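Local coordinates for protein alkyl hydroperoxide reductase E (PDB 5C04) that probably reduces hydrogen peroxide and organic hydroperoxides to water and alcohols as a thiol-specific, mycoredoxin-dependent peroxidase, helping to protect the cell against oxidative stress, at residues P10-R15 / Q103-F108; L35-L40 / G99-A104. The protein carries 1 engineered substitution. One frame throughout, in Å; residues are numbered along the deposited sequence.

Contact 1: P10-R15 / Q103-F108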
ATOM      1  N   PRO A  10       7.053   8.438  20.728  1.00 34.36           N
ATOM      2  CA  PRO A  10       7.371   9.402  19.677  1.00 34.37           C
ATOM      3  C   PRO A  10       6.119  10.044  19.114  1.00 33.23           C
ATOM      4  O   PRO A  10       5.140   9.340  18.863  1.00 32.85           O
ATOM      5  CB  PRO A  10       8.081   8.544  18.626  1.00 33.83           C
ATOM      6  CG  PRO A  10       8.771   7.502  19.437  1.00 35.14           C
ATOM      7  CD  PRO A  10       7.833   7.198  20.573  1.00 34.32           C
ATOM      8  N   ASP A  11       6.136  11.357  18.885  1.00 34.55           N
ATOM      9  CA  ASP A  11       4.970  11.994  18.276  1.00 34.79           C
ATOM     10  C   ASP A  11       4.891  11.605  16.806  1.00 33.38           C
ATOM     11  O   ASP A  11       5.887  11.249  16.163  1.00 35.35           O
ATOM     12  CB  ASP A  11       4.999  13.529  18.348  1.00 39.91           C
ATOM     13  CG  ASP A  11       3.575  14.158  18.294  1.00 42.69           C
ATOM     14  OD1 ASP A  11       2.544  13.426  18.276  1.00 37.80           O
ATOM     15  OD2 ASP A  11       3.494  15.414  18.314  1.00 48.53           O
ATOM     16  N   PHE A  12       3.677  11.673  16.301  1.00 32.51           N
ATOM     17  CA  PHE A  12       3.452  11.469  14.890  1.00 30.90           C
ATOM     18  C   PHE A  12       2.223  12.210  14.437  1.00 31.28           C
ATOM     19  O   PHE A  12       1.328  12.479  15.229  1.00 31.93           O
ATOM     20  CB  PHE A  12       3.333   9.967  14.539  1.00 29.83           C
ATOM     21  CG  PHE A  12       2.182   9.237  15.227  1.00 28.64           C
ATOM     22  CD1 PHE A  12       0.867   9.415  14.817  1.00 28.42           C
ATOM     23  CD2 PHE A  12       2.428   8.354  16.276  1.00 29.55           C
ATOM     24  CE1 PHE A  12      -0.180   8.744  15.441  1.00 28.62           C
ATOM     25  CE2 PHE A  12       1.389   7.675  16.897  1.00 29.09           C
ATOM     26  CZ  PHE A  12       0.084   7.861  16.479  1.00 29.23           C
ATOM     27  N   THR A  13       2.196  12.500  13.134  1.00 30.13           N
ATOM     28  CA  THR A  13       1.008  13.009  12.475  1.00 31.05           C
ATOM     29  C   THR A  13       0.804  12.193  11.204  1.00 28.92           C
ATOM     30  O   THR A  13       1.658  12.234  10.302  1.00 31.80           O
ATOM     31  CB  THR A  13       1.152  14.495  12.095  1.00 33.43           C
ATOM     32  OG1 THR A  13       1.566  15.259  13.247  1.00 35.37           O
ATOM     33  CG2 THR A  13      -0.170  15.046  11.558  1.00 33.60           C
ATOM     34  N   LEU A  14      -0.323  11.482  11.125  1.00 27.51           N
ATOM     35  CA  LEU A  14      -0.606  10.596   9.981  1.00 25.76           C
ATOM     36  C   LEU A  14      -2.034  10.788   9.482  1.00 26.51           C
ATOM     37  O   LEU A  14      -2.934  11.185  10.216  1.00 27.63           O
ATOM     38  CB  LEU A  14      -0.404   9.114  10.381  1.00 24.49           C
ATOM     39  CG  LEU A  14       1.006   8.698  10.805  1.00 25.29           C
ATOM     40  CD1 LEU A  14       1.006   7.265  11.345  1.00 25.62           C
ATOM     41  CD2 LEU A  14       2.053   8.823   9.700  1.00 26.13           C
ATOM     42  N   ARG A  15      -2.251  10.457   8.223  1.00 24.75           N
ATOM     43  CA  ARG A  15      -3.579  10.460   7.651  1.00 26.33           C
ATOM     44  C   ARG A  15      -4.415   9.235   8.005  1.00 25.87           C
ATOM     45  O   ARG A  15      -3.930   8.091   7.913  1.00 23.57           O
ATOM     46  CB  ARG A  15      -3.456  10.502   6.131  1.00 27.39           C
ATOM     47  CG  ARG A  15      -2.624  11.644   5.587  1.00 30.69           C
ATOM     48  CD  ARG A  15      -3.528  12.762   5.125  1.00 32.64           C
ATOM     49  NE  ARG A  15      -2.732  13.883   4.666  1.00 34.41           N
ATOM     50  CZ  ARG A  15      -3.145  15.138   4.683  1.00 34.47           C
ATOM     51  NH1 ARG A  15      -4.359  15.436   5.143  1.00 35.53           N
ATOM     52  NH2 ARG A  15      -2.335  16.092   4.264  1.00 36.59           N
ATOM     53  N   GLN A 103       9.183   2.481  12.437  1.00 24.66           N
ATOM     54  CA  GLN A 103      10.604   2.506  12.776  1.00 27.80           C
ATOM     55  C   GLN A 103      10.879   3.280  14.061  1.00 28.09           C
ATOM     56  O   GLN A 103      11.688   2.836  14.863  1.00 29.23           O
ATOM     57  CB  GLN A 103      11.421   3.128  11.641  1.00 30.17           C
ATOM     58  CG  GLN A 103      11.523   2.256  10.412  1.00 32.37           C
ATOM     59  CD  GLN A 103      12.288   2.961   9.313  1.00 37.92           C
ATOM     60  OE1 GLN A 103      12.104   4.158   9.083  1.00 40.84           O
ATOM     61  NE2 GLN A 103      13.167   2.233   8.643  1.00 42.88           N
ATOM     62  N   ALA A 104      10.230   4.432  14.230  1.00 27.28           N
ATOM     63  CA  ALA A 104      10.389   5.243  15.466  1.00 28.52           C
ATOM     64  C   ALA A 104       9.994   4.483  16.702  1.00 28.77           C
ATOM     65  O   ALA A 104      10.535   4.751  17.797  1.00 29.83           O
ATOM     66  CB  ALA A 104       9.560   6.520  15.382  1.00 28.75           C
ATOM     67  N   TYR A 105       9.003   3.594  16.587  1.00 27.02           N
ATOM     68  CA  TYR A 105       8.560   2.780  17.710  1.00 26.69           C
ATOM     69  C   TYR A 105       9.334   1.468  17.831  1.00 26.40           C
ATOM     70  O   TYR A 105       9.118   0.723  18.796  1.00 27.73           O
ATOM     71  CB  TYR A 105       7.026   2.530  17.650  1.00 25.60           C
ATOM     72  CG  TYR A 105       6.212   3.701  18.159  1.00 25.94           C
ATOM     73  CD1 TYR A 105       6.013   4.855  17.393  1.00 26.42           C
ATOM     74  CD2 TYR A 105       5.662   3.677  19.453  1.00 26.18           C
ATOM     75  CE1 TYR A 105       5.294   5.947  17.880  1.00 26.84           C
ATOM     76  CE2 TYR A 105       4.916   4.742  19.935  1.00 27.22           C
ATOM     77  CZ  TYR A 105       4.762   5.890  19.162  1.00 28.33           C
ATOM     78  OH  TYR A 105       4.045   6.976  19.607  1.00 29.40           O
ATOM     79  N   GLY A 106      10.224   1.192  16.879  1.00 27.05           N
ATOM     80  CA  GLY A 106      11.057   0.000  16.891  1.00 27.05           C
ATOM     81  C   GLY A 106      10.347  -1.270  16.490  1.00 26.59           C
ATOM     82  O   GLY A 106      10.775  -2.364  16.830  1.00 29.06           O
ATOM     83  N   VAL A 107       9.266  -1.144  15.720  1.00 25.38           N
ATOM     84  CA  VAL A 107       8.477  -2.322  15.363  1.00 24.27           C
ATOM     85  C   VAL A 107       8.336  -2.523  13.857  1.00 24.19           C
ATOM     86  O   VAL A 107       7.409  -3.205  13.422  1.00 23.56           O
ATOM     87  CB  VAL A 107       7.081  -2.288  16.029  1.00 23.91           C
ATOM     88  CG1 VAL A 107       7.219  -2.312  17.543  1.00 25.12           C
ATOM     89  CG2 VAL A 107       6.289  -1.074  15.582  1.00 23.28           C
ATOM     90  N   PHE A 108       9.252  -1.960  13.086  1.00 23.69           N
ATOM     91  CA  PHE A 108       9.217  -2.135  11.629  1.00 23.20           C
ATOM     92  C   PHE A 108       9.996  -3.393  11.266  1.00 26.00           C
ATOM     93  O   PHE A 108      11.088  -3.657  11.836  1.00 28.24           O
ATOM     94  CB  PHE A 108       9.784  -0.900  10.945  1.00 23.87           C
ATOM     95  CG  PHE A 108       9.643  -0.895   9.439  1.00 23.06           C
ATOM     96  CD1 PHE A 108       8.393  -0.863   8.831  1.00 22.84           C
ATOM     97  CD2 PHE A 108      10.777  -0.868   8.634  1.00 24.11           C
ATOM     98  CE1 PHE A 108       8.297  -0.800   7.436  1.00 21.36           C
ATOM     99  CE2 PHE A 108      10.673  -0.821   7.244  1.00 23.28           C
ATOM    100  CZ  PHE A 108       9.430  -0.815   6.662  1.00 22.85           C
TER
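Ala104, in the last turn of helix 100-104, meets Pro10 first: Ala104 CB lies 4.1 Å from Pro10 CB, and Ala104 O comes within 3.7 Å of Pro10 CG. The next residue, Tyr105, contributes most of what the 103-108 segment brings. With CG anti to its own carbonyl carbon (chi1 -80°), the phenol lies against Pro10. Pro10 CD rests over one face of the Tyr105 ring, 3.9 Å from its centroid and somewhat toward the rim, a CH-pi contact. At the far end of the ring, the hydroxyl OH of Tyr105 donates a hydrogen bond of 2.7 Å to Pro10 O, arriving at a C=O...donor angle of 140° with a tilt of only 15° from the carbonyl plane. One proline thus receives the phenol by its ring and by its carbonyl, which fixes the hydroxyl of the buried Tyr105. Tyr105 OH also lies at the edge of the Phe12 ring, 3.9 Å from Phe12 CE2, and the two aromatic side chains cross at about a right angle. A Schellman motif follows, with Gly106 at positive phi and Gly106 N bonded to Gln103 O. This packing joins the lead-in to strand 13-16 to the C-terminal end of helix 100-104, with Leu35 of strand 32-37 and Phe120 of strand 114-122 also packing against Tyr105.

Contact 2: L35-L40 / G99-A104. Engineered in segment 35-40: His38 (natural residue Phe).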
ATOM      1  N   LEU A  35      -2.179   1.974  20.552  1.00 21.48           N
ATOM      2  CA  LEU A  35      -1.587   1.955  19.186  1.00 20.45           C
ATOM      3  C   LEU A  35      -1.447   0.521  18.733  1.00 20.32           C
ATOM      4  O   LEU A  35      -0.687  -0.256  19.342  1.00 21.56           O
ATOM      5  CB  LEU A  35      -0.200   2.592  19.187  1.00 22.14           C
ATOM      6  CG  LEU A  35      -0.127   4.037  19.685  1.00 23.57           C
ATOM      7  CD1 LEU A  35       1.301   4.534  19.640  1.00 24.73           C
ATOM      8  CD2 LEU A  35      -1.044   4.949  18.893  1.00 24.21           C
ATOM      9  N   VAL A  36      -2.195   0.158  17.679  1.00 18.77           N
ATOM     10  CA  VAL A  36      -2.169  -1.202  17.130  1.00 18.69           C
ATOM     11  C   VAL A  36      -1.475  -1.162  15.751  1.00 18.31           C
ATOM     12  O   VAL A  36      -2.105  -0.923  14.706  1.00 18.97           O
ATOM     13  CB  VAL A  36      -3.582  -1.823  17.031  1.00 18.40           C
ATOM     14  CG1 VAL A  36      -3.489  -3.266  16.530  1.00 18.85           C
ATOM     15  CG2 VAL A  36      -4.308  -1.742  18.403  1.00 19.36           C
ATOM     16  N   PHE A  37      -0.175  -1.384  15.773  1.00 17.95           N
ATOM     17  CA  PHE A  37       0.585  -1.555  14.504  1.00 17.55           C
ATOM     18  C   PHE A  37       0.245  -2.908  13.925  1.00 17.68           C
ATOM     19  O   PHE A  37       0.124  -3.891  14.659  1.00 17.80           O
ATOM     20  CB  PHE A  37       2.090  -1.453  14.749  1.00 18.39           C
ATOM     21  CG  PHE A  37       2.558  -0.064  15.094  1.00 19.50           C
ATOM     22  CD1 PHE A  37       2.575   0.387  16.414  1.00 20.47           C
ATOM     23  CD2 PHE A  37       3.025   0.789  14.107  1.00 20.62           C
ATOM     24  CE1 PHE A  37       3.034   1.661  16.735  1.00 21.78           C
ATOM     25  CE2 PHE A  37       3.494   2.062  14.421  1.00 21.58           C
ATOM     26  CZ  PHE A  37       3.482   2.495  15.726  1.00 22.54           C
ATOM     27  N   HIS A  38       0.124  -2.995  12.598  1.00 17.40           N
ATOM     28  CA  HIS A  38      -0.126  -4.294  11.985  1.00 17.12           C
ATOM     29  C   HIS A  38       0.402  -4.322  10.557  1.00 16.44           C
ATOM     30  O   HIS A  38       0.541  -3.263   9.935  1.00 18.17           O
ATOM     31  CB  HIS A  38      -1.595  -4.687  12.055  1.00 17.79           C
ATOM     32  CG  HIS A  38      -2.466  -3.848  11.209  1.00 18.62           C
ATOM     33  ND1 HIS A  38      -2.836  -4.246   9.940  1.00 20.84           N
ATOM     34  CD2 HIS A  38      -2.962  -2.599  11.379  1.00 19.83           C
ATOM     35  CE1 HIS A  38      -3.563  -3.297   9.391  1.00 21.95           C
ATOM     36  NE2 HIS A  38      -3.662  -2.296  10.232  1.00 21.55           N
ATOM     37  N   PRO A  39       0.718  -5.526  10.055  1.00 16.70           N
ATOM     38  CA  PRO A  39       1.267  -5.669   8.715  1.00 17.04           C
ATOM     39  C   PRO A  39       0.499  -5.071   7.521  1.00 17.30           C
ATOM     40  O   PRO A  39       1.010  -4.152   6.871  1.00 17.39           O
ATOM     41  CB  PRO A  39       1.407  -7.188   8.577  1.00 17.88           C
ATOM     42  CG  PRO A  39       1.743  -7.642   9.938  1.00 17.83           C
ATOM     43  CD  PRO A  39       0.977  -6.721  10.872  1.00 16.99           C
ATOM     44  N   LEU A  40      -0.688  -5.580   7.197  1.00 16.56           N
ATOM     45  CA  LEU A  40      -1.296  -5.248   5.919  1.00 17.10           C
ATOM     46  C   LEU A  40      -2.797  -5.427   5.894  1.00 16.39           C
ATOM     47  O   LEU A  40      -3.324  -6.492   6.254  1.00 16.88           O
ATOM     48  CB  LEU A  40      -0.736  -6.128   4.799  1.00 18.12           C
ATOM     49  CG  LEU A  40       0.690  -5.870   4.266  1.00 19.11           C
ATOM     50  CD1 LEU A  40       1.060  -6.946   3.240  1.00 21.37           C
ATOM     51  CD2 LEU A  40       0.808  -4.468   3.695  1.00 19.67           C
ATOM     52  N   GLY A  99       6.873   3.320   6.499  1.00 21.46           N
ATOM     53  CA  GLY A  99       7.220   2.731   7.772  1.00 22.35           C
ATOM     54  C   GLY A  99       7.953   3.626   8.769  1.00 23.06           C
ATOM     55  O   GLY A  99       8.509   3.100   9.733  1.00 23.22           O
ATOM     56  N   ALA A 100       7.933   4.947   8.581  1.00 23.93           N
ATOM     57  CA  ALA A 100       8.751   5.837   9.456  1.00 24.63           C
ATOM     58  C   ALA A 100       8.299   5.789  10.910  1.00 25.18           C
ATOM     59  O   ALA A 100       9.128   5.719  11.823  1.00 26.20           O
ATOM     60  CB  ALA A 100       8.719   7.266   8.945  1.00 26.72           C
ATOM     61  N   VAL A 101       6.982   5.834  11.128  1.00 23.93           N
ATOM     62  CA  VAL A 101       6.455   5.789  12.511  1.00 23.91           C
ATOM     63  C   VAL A 101       6.734   4.427  13.115  1.00 24.35           C
ATOM     64  O   VAL A 101       7.185   4.314  14.267  1.00 24.98           O
ATOM     65  CB  VAL A 101       4.979   6.184  12.578  1.00 23.48           C
ATOM     66  CG1 VAL A 101       4.473   6.079  14.012  1.00 23.76           C
ATOM     67  CG2 VAL A 101       4.820   7.608  12.049  1.00 24.61           C
ATOM     68  N   SER A 102       6.487   3.373  12.347  1.00 22.92           N
ATOM     69  CA  SER A 102       6.805   2.021  12.789  1.00 22.91           C
ATOM     70  C   SER A 102       8.283   1.886  13.220  1.00 24.22           C
ATOM     71  O   SER A 102       8.598   1.288  14.263  1.00 24.62           O
ATOM     72  CB  SER A 102       6.444   1.021  11.680  1.00 22.67           C
ATOM     73  OG  SER A 102       5.068   1.110  11.341  1.00 22.97           O
ATOM     74  N   GLN A 103       9.183   2.481  12.437  1.00 24.66           N
ATOM     75  CA  GLN A 103      10.604   2.506  12.776  1.00 27.80           C
ATOM     76  C   GLN A 103      10.879   3.280  14.061  1.00 28.09           C
ATOM     77  O   GLN A 103      11.688   2.836  14.863  1.00 29.23           O
ATOM     78  CB  GLN A 103      11.421   3.128  11.641  1.00 30.17           C
ATOM     79  CG  GLN A 103      11.523   2.256  10.412  1.00 32.37           C
ATOM     80  CD  GLN A 103      12.288   2.961   9.313  1.00 37.92           C
ATOM     81  OE1 GLN A 103      12.104   4.158   9.083  1.00 40.84           O
ATOM     82  NE2 GLN A 103      13.167   2.233   8.643  1.00 42.88           N
ATOM     83  N   ALA A 104      10.230   4.432  14.230  1.00 27.28           N
ATOM     84  CA  ALA A 104      10.389   5.243  15.466  1.00 28.52           C
ATOM     85  C   ALA A 104       9.994   4.483  16.702  1.00 28.77           C
ATOM     86  O   ALA A 104      10.535   4.751  17.797  1.00 29.83           O
ATOM     87  CB  ALA A 104       9.560   6.520  15.382  1.00 28.75           C
TER
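Phe37 of strand 32-37 and Ser102, in the short helix 100-104, bring the two backbones nearest, with their CA atoms 7.4 Å apart; no hydrogen bond links the segments. Gly99 takes the N-cap position at positive phi, and its O accepts the first helical bond, from Gln103 N. The CB of Phe37 is directed toward this helix. With CG beside the backbone N (chi1 -70°), the ring reaches Ser102, whose OG lies 3.5 Å from Phe37 CD2 and approaches obliquely, while Phe37 CE2 comes to 3.7 Å from Ser102 CA. In the thioredoxin fold of peroxiredoxins, a central strand leads into the loop before the helix that bears the peroxidatic cysteine; here strand 32-37 runs toward helix 44-55 with Cys46, probably the active-site cysteine, and the Phe37 side chain is about 9 Å from that of Cys46. Val101 meets the same ring at its edge, Val101 CG1 lying 4.1 Å from Phe37 CZ, the two side chains crossing at about a right angle. The polar end of Ser102 is satisfied elsewhere: OG hydrogen-bonds to Asp94 OD2, and OD1 of the same aspartate takes Val101 N.

How the contacts relate
The centres of contact 1 and contact 2 lie about 6 Å apart, and both draw on helix 100-104, sharing Gln103 and Ala104. Along the chain the segments come in the order 10-15, 35-40, 99-104 and 103-108, so two early parts of the fold converge on one short helix and the turn after it. The contacts also touch directly: Tyr105 CE2 packs 3.6 Å from Leu35 CD1, Phe12 CB sits 3.7 Å from Val101 CG2, and Val107 N probably hydrogen-bonds to Ser102 O. Both reach the same mixed sheet, contact 1 through the lead-in to strand 13-16, contact 2 through strand 32-37, and the helix is thereby packed onto the thioredoxin-fold core, contact 2 being the more buried.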